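Dihydrofolate reductase (Moritella profunda, PDB 3IA4) catalyses the NADPH-dependent reduction of 7,8-dihydrofolate to tetrahydrofolate, a step in folate metabolism, and is bound here to NADPH and the inhibitor methotrexate. Local coordinates at residues P128-Q132 / Y133-E137. Sequence-based numbering, arbitrary orientation.
Sequences PDYEQ and YNWQE
The backbone N of Tyr133 donates a hydrogen bond back to Tyr130 O at 3.0 Å where the 3-10 turn 130-132 gives way to the strand that begins at Trp135. Tyr130 O takes a second hydrogen bond, from the indole NE1 of Trp135 at 2.8 Å. This bond is nearly straight (172°), and the oxygen lies almost in the indole plane. The two donors approach from opposite faces of the carbonyl plane. The Tyr133 bond closes the turn; the Trp135 bond ties the indole to it and satisfies NE1, the one polar atom of the side chain.

The Tyr130 and Trp135 rings form an offset edge-to-face pair. The edge of the tyrosine points toward the face of the five-membered indole ring, with centroids 5.7 Å apart and planes at 68°. Tyr130 CD2 is 4.2 Å from Trp135 CD1. Glu131 CG covers one face of the Tyr130 ring.

Gln132 lies alongside Tyr133. Gln132 CG sits between the backbone N and the carbonyl carbon (chi1 73°), which places it over the Tyr133 ring, 3.9 Å from the ring centroid and close to the ring normal, as a CH-pi contact. Beyond CG the side chain is extended, and Gln132 NE2 comes to 3.4 Å from Tyr133 CZ. Arg160 makes a cation-pi contact with the same tyrosine.

Tyr130 and Trp135 both rest on Leu112 of strand 111-117 and Leu158 of strand 153-160. The site is at the surface, well away from bound NADPH and methotrexate. The arrangement is a 3-10 turn leading into strand 135-143, the edge strand of the dihydrofolate reductase sheet, which runs antiparallel to strand 153-160.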
loop_
_atom_site.group_PDB
_atom_site.type_symbol
_atom_site.label_atom_id
_atom_site.label_comp_id
_atom_site.label_asym_id
_atom_site.label_seq_id
_atom_site.Cartn_x
_atom_site.Cartn_y
_atom_site.Cartn_z
ATOM N N PRO A 128 -3.618 -6.240 7.823
ATOM C CA PRO A 128 -4.370 -6.335 9.075
ATOM C C PRO A 128 -5.836 -6.823 8.882
ATOM O O PRO A 128 -6.361 -6.814 7.786
ATOM C CB PRO A 128 -4.426 -4.847 9.541
ATOM C CG PRO A 128 -3.639 -4.063 8.624
ATOM C CD PRO A 128 -3.030 -4.900 7.590
ATOM N N ASP A 129 -6.481 -7.287 9.952
ATOM C CA ASP A 129 -7.871 -7.733 9.869
ATOM C C ASP A 129 -8.836 -6.504 9.819
ATOM O O ASP A 129 -9.426 -6.066 10.825
ATOM C CB ASP A 129 -8.170 -8.585 11.124
ATOM C CG ASP A 129 -9.557 -9.123 11.134
ATOM O OD1 ASP A 129 -10.140 -9.158 10.041
ATOM O OD2 ASP A 129 -10.104 -9.437 12.236
ATOM N N TYR A 130 -8.895 -5.867 8.658
ATOM C CA TYR A 130 -9.714 -4.678 8.517
ATOM C C TYR A 130 -11.196 -4.975 8.737
ATOM O O TYR A 130 -11.991 -4.074 9.069
ATOM C CB TYR A 130 -9.471 -4.049 7.119
ATOM C CG TYR A 130 -9.928 -4.907 5.967
ATOM C CD1 TYR A 130 -9.098 -5.950 5.458
ATOM C CD2 TYR A 130 -11.188 -4.725 5.385
ATOM C CE1 TYR A 130 -9.511 -6.761 4.408
ATOM C CE2 TYR A 130 -11.608 -5.548 4.316
ATOM C CZ TYR A 130 -10.764 -6.541 3.840
ATOM O OH TYR A 130 -11.205 -7.324 2.825
ATOM N N GLU A 131 -11.554 -6.249 8.632
ATOM C CA GLU A 131 -12.968 -6.601 8.739
ATOM C C GLU A 131 -13.436 -6.488 10.193
ATOM O O GLU A 131 -14.621 -6.578 10.459
ATOM C CB GLU A 131 -13.216 -8.012 8.164
ATOM C CG GLU A 131 -12.531 -8.240 6.790
ATOM C CD GLU A 131 -11.094 -8.981 6.828
ATOM O OE1 GLU A 131 -10.078 -8.549 7.526
ATOM O OE2 GLU A 131 -10.965 -10.017 6.060
ATOM N N GLN A 132 -12.544 -6.210 11.130
ATOM C CA GLN A 132 -13.015 -5.868 12.513
ATOM C C GLN A 132 -13.739 -4.511 12.603
ATOM O O GLN A 132 -14.451 -4.221 13.586
ATOM C CB GLN A 132 -11.848 -5.894 13.503
ATOM C CG GLN A 132 -10.933 -4.746 13.331
ATOM C CD GLN A 132 -9.752 -4.763 14.320
ATOM O OE1 GLN A 132 -9.561 -5.702 15.109
ATOM N NE2 GLN A 132 -8.936 -3.728 14.242
ATOM N N TYR A 133 -13.566 -3.705 11.557
ATOM C CA TYR A 133 -14.303 -2.431 11.391
ATOM C C TYR A 133 -15.379 -2.545 10.287
ATOM O O TYR A 133 -15.482 -3.557 9.586
ATOM C CB TYR A 133 -13.313 -1.322 11.014
ATOM C CG TYR A 133 -12.232 -1.100 12.028
ATOM C CD1 TYR A 133 -10.921 -0.982 11.639
ATOM C CD2 TYR A 133 -12.526 -0.985 13.383
ATOM C CE1 TYR A 133 -9.893 -0.733 12.535
ATOM C CE2 TYR A 133 -11.493 -0.736 14.308
ATOM C CZ TYR A 133 -10.183 -0.607 13.860
ATOM O OH TYR A 133 -9.156 -0.360 14.775
ATOM N N ASN A 134 -16.214 -1.525 10.209
ATOM C CA ASN A 134 -17.268 -1.438 9.204
ATOM C C ASN A 134 -16.891 -0.499 8.054
ATOM O O ASN A 134 -16.352 0.548 8.308
ATOM C CB ASN A 134 -18.583 -0.914 9.839
ATOM C CG ASN A 134 -19.120 -1.854 10.917
ATOM O OD1 ASN A 134 -19.121 -3.080 10.753
ATOM N ND2 ASN A 134 -19.608 -1.267 12.012
ATOM N N TRP A 135 -17.283 -0.852 6.823
ATOM C CA TRP A 135 -16.809 -0.164 5.577
ATOM C C TRP A 135 -17.960 -0.103 4.606
ATOM O O TRP A 135 -18.883 -0.939 4.646
ATOM C CB TRP A 135 -15.658 -0.949 4.882
ATOM C CG TRP A 135 -14.503 -1.189 5.805
ATOM C CD1 TRP A 135 -14.327 -2.293 6.664
ATOM C CD2 TRP A 135 -13.400 -0.303 6.046
ATOM N NE1 TRP A 135 -13.144 -2.118 7.380
ATOM C CE2 TRP A 135 -12.572 -0.912 7.022
ATOM C CE3 TRP A 135 -13.025 0.956 5.534
ATOM C CZ2 TRP A 135 -11.388 -0.305 7.461
ATOM C CZ3 TRP A 135 -11.866 1.550 5.952
ATOM C CH2 TRP A 135 -11.045 0.923 6.930
ATOM N N GLN A 136 -17.904 0.859 3.703
ATOM C CA GLN A 136 -18.813 0.766 2.573
ATOM C C GLN A 136 -17.978 0.910 1.318
ATOM O O GLN A 136 -17.042 1.699 1.278
ATOM C CB GLN A 136 -19.865 1.852 2.628
ATOM C CG GLN A 136 -19.326 3.227 2.545
ATOM C CD GLN A 136 -20.469 4.237 2.438
ATOM O OE1 GLN A 136 -20.715 5.015 3.357
ATOM N NE2 GLN A 136 -21.179 4.204 1.319
ATOM N N GLU A 137 -18.307 0.113 0.327
ATOM C CA GLU A 137 -17.539 0.157 -0.927
ATOM C C GLU A 137 -17.986 1.337 -1.770
ATOM O O GLU A 137 -19.204 1.532 -1.937
ATOM C CB GLU A 137 -17.706 -1.163 -1.660
ATOM C CG GLU A 137 -16.877 -1.244 -2.917
ATOM C CD GLU A 137 -17.092 -2.543 -3.631
ATOM O OE1 GLU A 137 -18.230 -2.756 -4.137
ATOM O OE2 GLU A 137 -16.130 -3.356 -3.705
HETATM O O HOH W 1 -16.633 -5.758 9.187
HETATM O O HOH W 2 -17.016 -5.355 11.692
#